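Local coordinates for transcriptional regulatory protein FixJ (Sinorhizobium meliloti, PDB 1DBW) that serves as the response regulator that, when activated by FixL, induces the nitrogen-fixation regulatory genes nifA and fixK, and is represented here by its receiver domain, at residues Gln2-His7 with Ala114-Ser119; His7-Glu12 with Gly49-Asp54. The protein carries 2 engineered substitutions. All coordinates share one frame; numbering follows the deposited sequence.

Both contacts use strand 5-10 and share His7, with their centres about 12 Å apart. Contact 1 lays the last helix of the receiver domain, 108-119, against the start of that strand, while contact 2 pairs the rest of it with strand 49-54 and runs out into the acidic pocket. The two are coupled directly: Val6 CG1 of contact 1 packs 3.6 Å from Val52 CG2 of contact 2, and Thr5 O lies 2.8 Å from Val50 N, a probable hydrogen bond. Contact 2 supplies Asp10, Asp11 and Asp54 of the magnesium site. Contact 1 is farther off, the side chain of Val6 lying about 11 Å from those of Asp10 and Asp54.

Contact 1. Residues Gln2-His7 with Ala114-Ser119; sequences QDYTVH and AIERAS. Engineered in segment 2-7: Gln2 (natural residue Thr).
The Tyr4 ring carries Ser119 CB over one face, 3.5 Å from its centroid and 17° off the normal, a CH-pi contact displaced toward the CZ and CE1 rim. Near the ring plane Ile115 CG2 comes up to the edge, 4.1 Å from Tyr4 CE2. Tyr4 CG sits between the backbone N and the carbonyl carbon (chi1 62°). The second flat group, the amide of the engineered residue Gln2, passes its NE2 to Ser119 O at 3.1 Å, a bent bond with an N-H...O angle of 139° and the donor nitrogen well above the carbonyl plane. In the doubly wound, five-stranded parallel fold of CheY-like receivers, the contact joins the final helix, 108-119, to the entry of strand 5-10. Two residues further along the chain from Tyr4, Val6 meets Ile115 at about a right angle, CG2 of Val6 reaching CG2 of Ile115 at 3.7 Å. Leu23 of helix 13-25 touches both of these side chains, which shows that helix 13-25, helix 108-119 and strand 5-10 meet here. Phe28 packs on Tyr4 and Val6 from outside the segments. At the polar end a water accepts from Gln2 NE2 at 2.9 Å and donates to Ser119 OG at 3.1 Å, bridging the amide and the hydroxyl. Ser119 OG in turn donates to Glu116 O, three residues back, at 2.6 Å, which uses its proton and leaves the oxygen to act as the acceptor for the water.

Contact 2. Residues His7-Glu12 with Gly49-Asp54; sequences HIVDDE and GVLVTD
Asp10 and Asp54 lie side by side and point the same way, each with CG anti to its backbone N (chi1 -165° and -175°), on the sheet face that also carries Ile8 and Val52. Their carboxylate planes are turned 41° apart, and Asp10 OD2 stands 3.3 Å from Asp54 OD1 with no hydrogen bond between them. Ile8 and Val52 are likewise aligned, CD1 of Ile8 meeting CB of Val52 at 3.5 Å. On the other face Val9 is set obliquely to Leu51, and Val9 CG2 touches Leu51 CD1 at 3.5 Å, tighter than usual for two carbons. The His7 ring turns its CD2 edge to Gly49 CA, while its ND1 is hydrogen-bonded to His33. Between the two faces runs the receiver's parallel ladder: four hydrogen bonds, the shortest His7 N to Val50 O at 2.7 Å, then a weak one from Asp11 N to Asp54 O at 3.3 Å. Asp10 OD1 and Asp11 OD2 each stand 2.8 Å from Asp54 O, acceptor pairs without a hydrogen bond. Lys104 salt-bridges Asp54 OD2. Oxygens crowded this closely would probably favour a cation, consistent with the magnesium site of Asp10, Asp11, Asp54 and Arg56; Asp54 is also the predicted phosphorylation site.

Contact 1. Residues Gln2-His7 with Ala114-Ser119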
loop_
_atom_site.group_PDB
_atom_site.type_symbol
_atom_site.label_atom_id
_atom_site.label_comp_id
_atom_site.label_asym_id
_atom_site.label_seq_id
_atom_site.Cartn_x
_atom_site.Cartn_y
_atom_site.Cartn_z
ATOM N N GLN A 2 7.477 -14.930 9.222
ATOM C CA GLN A 2 6.403 -14.056 9.693
ATOM C C GLN A 2 5.155 -14.174 8.822
ATOM O O GLN A 2 5.236 -14.057 7.623
ATOM C CB GLN A 2 6.887 -12.593 9.777
ATOM C CG GLN A 2 5.764 -11.602 10.045
ATOM C CD GLN A 2 6.245 -10.220 10.463
ATOM O OE1 GLN A 2 5.773 -9.691 11.462
ATOM N NE2 GLN A 2 7.157 -9.617 9.686
ATOM N N ASP A 3 4.003 -14.419 9.442
ATOM C CA ASP A 3 2.733 -14.548 8.714
ATOM C C ASP A 3 2.049 -13.179 8.588
ATOM O O ASP A 3 1.085 -12.891 9.312
ATOM C CB ASP A 3 1.769 -15.499 9.464
ATOM C CG ASP A 3 0.458 -15.726 8.720
ATOM O OD1 ASP A 3 0.389 -15.473 7.495
ATOM O OD2 ASP A 3 -0.545 -16.108 9.357
ATOM N N TYR A 4 2.478 -12.349 7.655
ATOM C CA TYR A 4 1.823 -11.046 7.534
ATOM C C TYR A 4 0.973 -10.985 6.280
ATOM O O TYR A 4 1.086 -11.834 5.404
ATOM C CB TYR A 4 2.867 -9.930 7.525
ATOM C CG TYR A 4 3.824 -10.010 6.338
ATOM C CD1 TYR A 4 5.000 -10.763 6.397
ATOM C CD2 TYR A 4 3.575 -9.265 5.178
ATOM C CE1 TYR A 4 5.920 -10.759 5.342
ATOM C CE2 TYR A 4 4.477 -9.261 4.113
ATOM C CZ TYR A 4 5.651 -10.004 4.209
ATOM O OH TYR A 4 6.574 -9.932 3.201
ATOM N N THR A 5 0.083 -10.004 6.221
ATOM C CA THR A 5 -0.803 -9.858 5.086
ATOM C C THR A 5 -0.548 -8.553 4.369
ATOM O O THR A 5 -0.255 -7.552 5.026
ATOM C CB THR A 5 -2.278 -9.857 5.578
ATOM O OG1 THR A 5 -2.538 -11.124 6.214
ATOM C CG2 THR A 5 -3.263 -9.696 4.402
ATOM N N VAL A 6 -0.547 -8.615 3.035
ATOM C CA VAL A 6 -0.372 -7.406 2.227
ATOM C C VAL A 6 -1.795 -6.923 1.887
ATOM O O VAL A 6 -2.534 -7.622 1.211
ATOM C CB VAL A 6 0.368 -7.683 0.891
ATOM C CG1 VAL A 6 0.590 -6.330 0.146
ATOM C CG2 VAL A 6 1.703 -8.353 1.144
ATOM N N HIS A 7 -2.102 -5.674 2.261
ATOM C CA HIS A 7 -3.430 -5.096 2.031
ATOM C C HIS A 7 -3.312 -4.162 0.870
ATOM O O HIS A 7 -2.555 -3.206 0.984
ATOM C CB HIS A 7 -3.864 -4.338 3.295
ATOM C CG HIS A 7 -4.175 -5.266 4.430
ATOM N ND1 HIS A 7 -5.413 -5.864 4.565
ATOM C CD2 HIS A 7 -3.394 -5.780 5.412
ATOM C CE1 HIS A 7 -5.379 -6.718 5.569
ATOM N NE2 HIS A 7 -4.164 -6.692 6.101
ATOM N N ALA A 114 10.203 -4.151 -1.847
ATOM C CA ALA A 114 9.686 -3.060 -1.030
ATOM C C ALA A 114 8.724 -3.597 0.045
ATOM O O ALA A 114 8.799 -3.182 1.199
ATOM C CB ALA A 114 8.992 -2.022 -1.909
ATOM N N ILE A 115 7.821 -4.510 -0.341
ATOM C CA ILE A 115 6.878 -5.089 0.604
ATOM C C ILE A 115 7.613 -5.879 1.694
ATOM O O ILE A 115 7.288 -5.772 2.876
ATOM C CB ILE A 115 5.839 -6.025 -0.120
ATOM C CG1 ILE A 115 4.957 -5.191 -1.069
ATOM C CG2 ILE A 115 5.017 -6.781 0.941
ATOM C CD1 ILE A 115 4.067 -6.021 -2.029
ATOM N N GLU A 116 8.639 -6.635 1.309
ATOM C CA GLU A 116 9.422 -7.381 2.306
ATOM C C GLU A 116 10.137 -6.402 3.267
ATOM O O GLU A 116 10.135 -6.602 4.488
ATOM C CB GLU A 116 10.415 -8.304 1.595
ATOM C CG GLU A 116 9.724 -9.337 0.714
ATOM C CD GLU A 116 10.707 -10.211 -0.054
ATOM O OE1 GLU A 116 10.303 -11.311 -0.495
ATOM O OE2 GLU A 116 11.873 -9.796 -0.230
ATOM N N ARG A 117 10.635 -5.298 2.724
ATOM C CA ARG A 117 11.311 -4.274 3.539
ATOM C C ARG A 117 10.312 -3.679 4.524
ATOM O O ARG A 117 10.628 -3.483 5.698
ATOM C CB ARG A 117 11.832 -3.141 2.653
ATOM C CG ARG A 117 13.333 -2.870 2.741
ATOM C CD ARG A 117 14.169 -3.976 2.102
ATOM N NE ARG A 117 14.093 -5.230 2.850
ATOM C CZ ARG A 117 13.973 -6.434 2.288
ATOM N NH1 ARG A 117 13.923 -6.545 0.962
ATOM N NH2 ARG A 117 13.884 -7.521 3.055
ATOM N N ALA A 118 9.103 -3.388 4.037
ATOM C CA ALA A 118 8.081 -2.815 4.894
ATOM C C ALA A 118 7.635 -3.807 5.977
ATOM O O ALA A 118 7.341 -3.393 7.097
ATOM C CB ALA A 118 6.866 -2.351 4.072
ATOM N N SER A 119 7.659 -5.105 5.665
ATOM C CA SER A 119 7.221 -6.120 6.630
ATOM C C SER A 119 8.189 -6.204 7.805
ATOM O O SER A 119 7.829 -6.677 8.879
ATOM C CB SER A 119 7.115 -7.498 5.964
ATOM O OG SER A 119 8.415 -8.050 5.755
HETATM O O HOH W 1 8.888 -10.561 7.543
#

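Contact 2. Residues His7-Glu12 with Gly49-Asp54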
loop_
_atom_site.group_PDB
_atom_site.type_symbol
_atom_site.label_atom_id
_atom_site.label_comp_id
_atom_site.label_asym_id
_atom_site.label_seq_id
_atom_site.Cartn_x
_atom_site.Cartn_y
_atom_site.Cartn_z
ATOM N N HIS A 7 -2.102 -5.674 2.261
ATOM C CA HIS A 7 -3.430 -5.096 2.031
ATOM C C HIS A 7 -3.312 -4.162 0.870
ATOM O O HIS A 7 -2.555 -3.206 0.984
ATOM C CB HIS A 7 -3.864 -4.338 3.295
ATOM C CG HIS A 7 -4.175 -5.266 4.430
ATOM N ND1 HIS A 7 -5.413 -5.864 4.565
ATOM C CD2 HIS A 7 -3.394 -5.780 5.412
ATOM C CE1 HIS A 7 -5.379 -6.718 5.569
ATOM N NE2 HIS A 7 -4.164 -6.692 6.101
ATOM N N ILE A 8 -3.980 -4.497 -0.249
ATOM C CA ILE A 8 -3.871 -3.685 -1.456
ATOM C C ILE A 8 -5.096 -2.815 -1.621
ATOM O O ILE A 8 -6.227 -3.294 -1.657
ATOM C CB ILE A 8 -3.733 -4.530 -2.703
ATOM C CG1 ILE A 8 -2.606 -5.580 -2.548
ATOM C CG2 ILE A 8 -3.465 -3.622 -3.892
ATOM C CD1 ILE A 8 -1.249 -4.998 -2.583
ATOM N N VAL A 9 -4.862 -1.520 -1.749
ATOM C CA VAL A 9 -5.966 -0.591 -1.892
ATOM C C VAL A 9 -5.722 0.027 -3.259
ATOM O O VAL A 9 -4.737 0.704 -3.460
ATOM C CB VAL A 9 -5.946 0.472 -0.738
ATOM C CG1 VAL A 9 -7.145 1.379 -0.819
ATOM C CG2 VAL A 9 -5.999 -0.222 0.588
ATOM N N ASP A 10 -6.514 -0.374 -4.244
ATOM C CA ASP A 10 -6.323 0.163 -5.600
ATOM C C ASP A 10 -7.661 0.591 -6.189
ATOM O O ASP A 10 -8.633 -0.172 -6.178
ATOM C CB ASP A 10 -5.624 -0.876 -6.490
ATOM C CG ASP A 10 -5.050 -0.287 -7.791
ATOM O OD1 ASP A 10 -5.526 0.763 -8.292
ATOM O OD2 ASP A 10 -4.103 -0.901 -8.324
ATOM N N ASP A 11 -7.694 1.837 -6.660
ATOM C CA ASP A 11 -8.881 2.444 -7.248
ATOM C C ASP A 11 -9.254 1.858 -8.615
ATOM O O ASP A 11 -10.431 1.570 -8.868
ATOM C CB ASP A 11 -8.698 3.967 -7.352
ATOM C CG ASP A 11 -7.635 4.372 -8.371
ATOM O OD1 ASP A 11 -7.960 5.161 -9.286
ATOM O OD2 ASP A 11 -6.481 3.900 -8.269
ATOM N N GLU A 12 -8.255 1.684 -9.483
ATOM C CA GLU A 12 -8.472 1.133 -10.820
ATOM C C GLU A 12 -8.664 -0.383 -10.724
ATOM O O GLU A 12 -7.711 -1.120 -10.476
ATOM C CB GLU A 12 -7.286 1.478 -11.733
ATOM C CG GLU A 12 -7.609 1.430 -13.226
ATOM C CD GLU A 12 -6.618 2.218 -14.082
ATOM O OE1 GLU A 12 -6.388 3.415 -13.792
ATOM O OE2 GLU A 12 -6.082 1.646 -15.059
ATOM N N GLY A 49 0.055 -6.443 9.255
ATOM C CA GLY A 49 -0.270 -6.153 7.878
ATOM C C GLY A 49 0.572 -5.039 7.298
ATOM O O GLY A 49 1.065 -4.167 8.030
ATOM N N VAL A 50 0.843 -5.161 6.002
ATOM C CA VAL A 50 1.551 -4.117 5.258
ATOM C C VAL A 50 0.525 -3.539 4.293
ATOM O O VAL A 50 -0.228 -4.277 3.671
ATOM C CB VAL A 50 2.745 -4.702 4.434
ATOM C CG1 VAL A 50 3.350 -3.642 3.478
ATOM C CG2 VAL A 50 3.796 -5.175 5.394
ATOM N N LEU A 51 0.588 -2.236 4.066
ATOM C CA LEU A 51 -0.355 -1.595 3.152
ATOM C C LEU A 51 0.338 -1.199 1.864
ATOM O O LEU A 51 1.483 -0.728 1.900
ATOM C CB LEU A 51 -0.896 -0.320 3.797
ATOM C CG LEU A 51 -1.695 0.633 2.881
ATOM C CD1 LEU A 51 -3.037 -0.015 2.379
ATOM C CD2 LEU A 51 -1.995 1.895 3.728
ATOM N N VAL A 52 -0.326 -1.477 0.745
ATOM C CA VAL A 52 0.213 -1.067 -0.563
ATOM C C VAL A 52 -0.908 -0.279 -1.213
ATOM O O VAL A 52 -1.996 -0.811 -1.445
ATOM C CB VAL A 52 0.595 -2.231 -1.435
ATOM C CG1 VAL A 52 1.083 -1.714 -2.800
ATOM C CG2 VAL A 52 1.755 -3.031 -0.788
ATOM N N THR A 53 -0.643 1.001 -1.522
ATOM C CA THR A 53 -1.670 1.800 -2.162
ATOM C C THR A 53 -1.340 2.107 -3.619
ATOM O O THR A 53 -0.170 2.156 -3.991
ATOM C CB THR A 53 -1.840 3.171 -1.454
ATOM O OG1 THR A 53 -0.684 3.975 -1.694
ATOM C CG2 THR A 53 -2.003 2.996 0.064
ATOM N N ASP A 54 -2.380 2.160 -4.441
ATOM C CA ASP A 54 -2.247 2.584 -5.841
ATOM C C ASP A 54 -3.548 3.345 -6.078
ATOM O O ASP A 54 -4.531 2.802 -6.622
ATOM C CB ASP A 54 -2.099 1.421 -6.833
ATOM C CG ASP A 54 -1.828 1.908 -8.272
ATOM O OD1 ASP A 54 -1.624 1.052 -9.155
ATOM O OD2 ASP A 54 -1.799 3.143 -8.515
#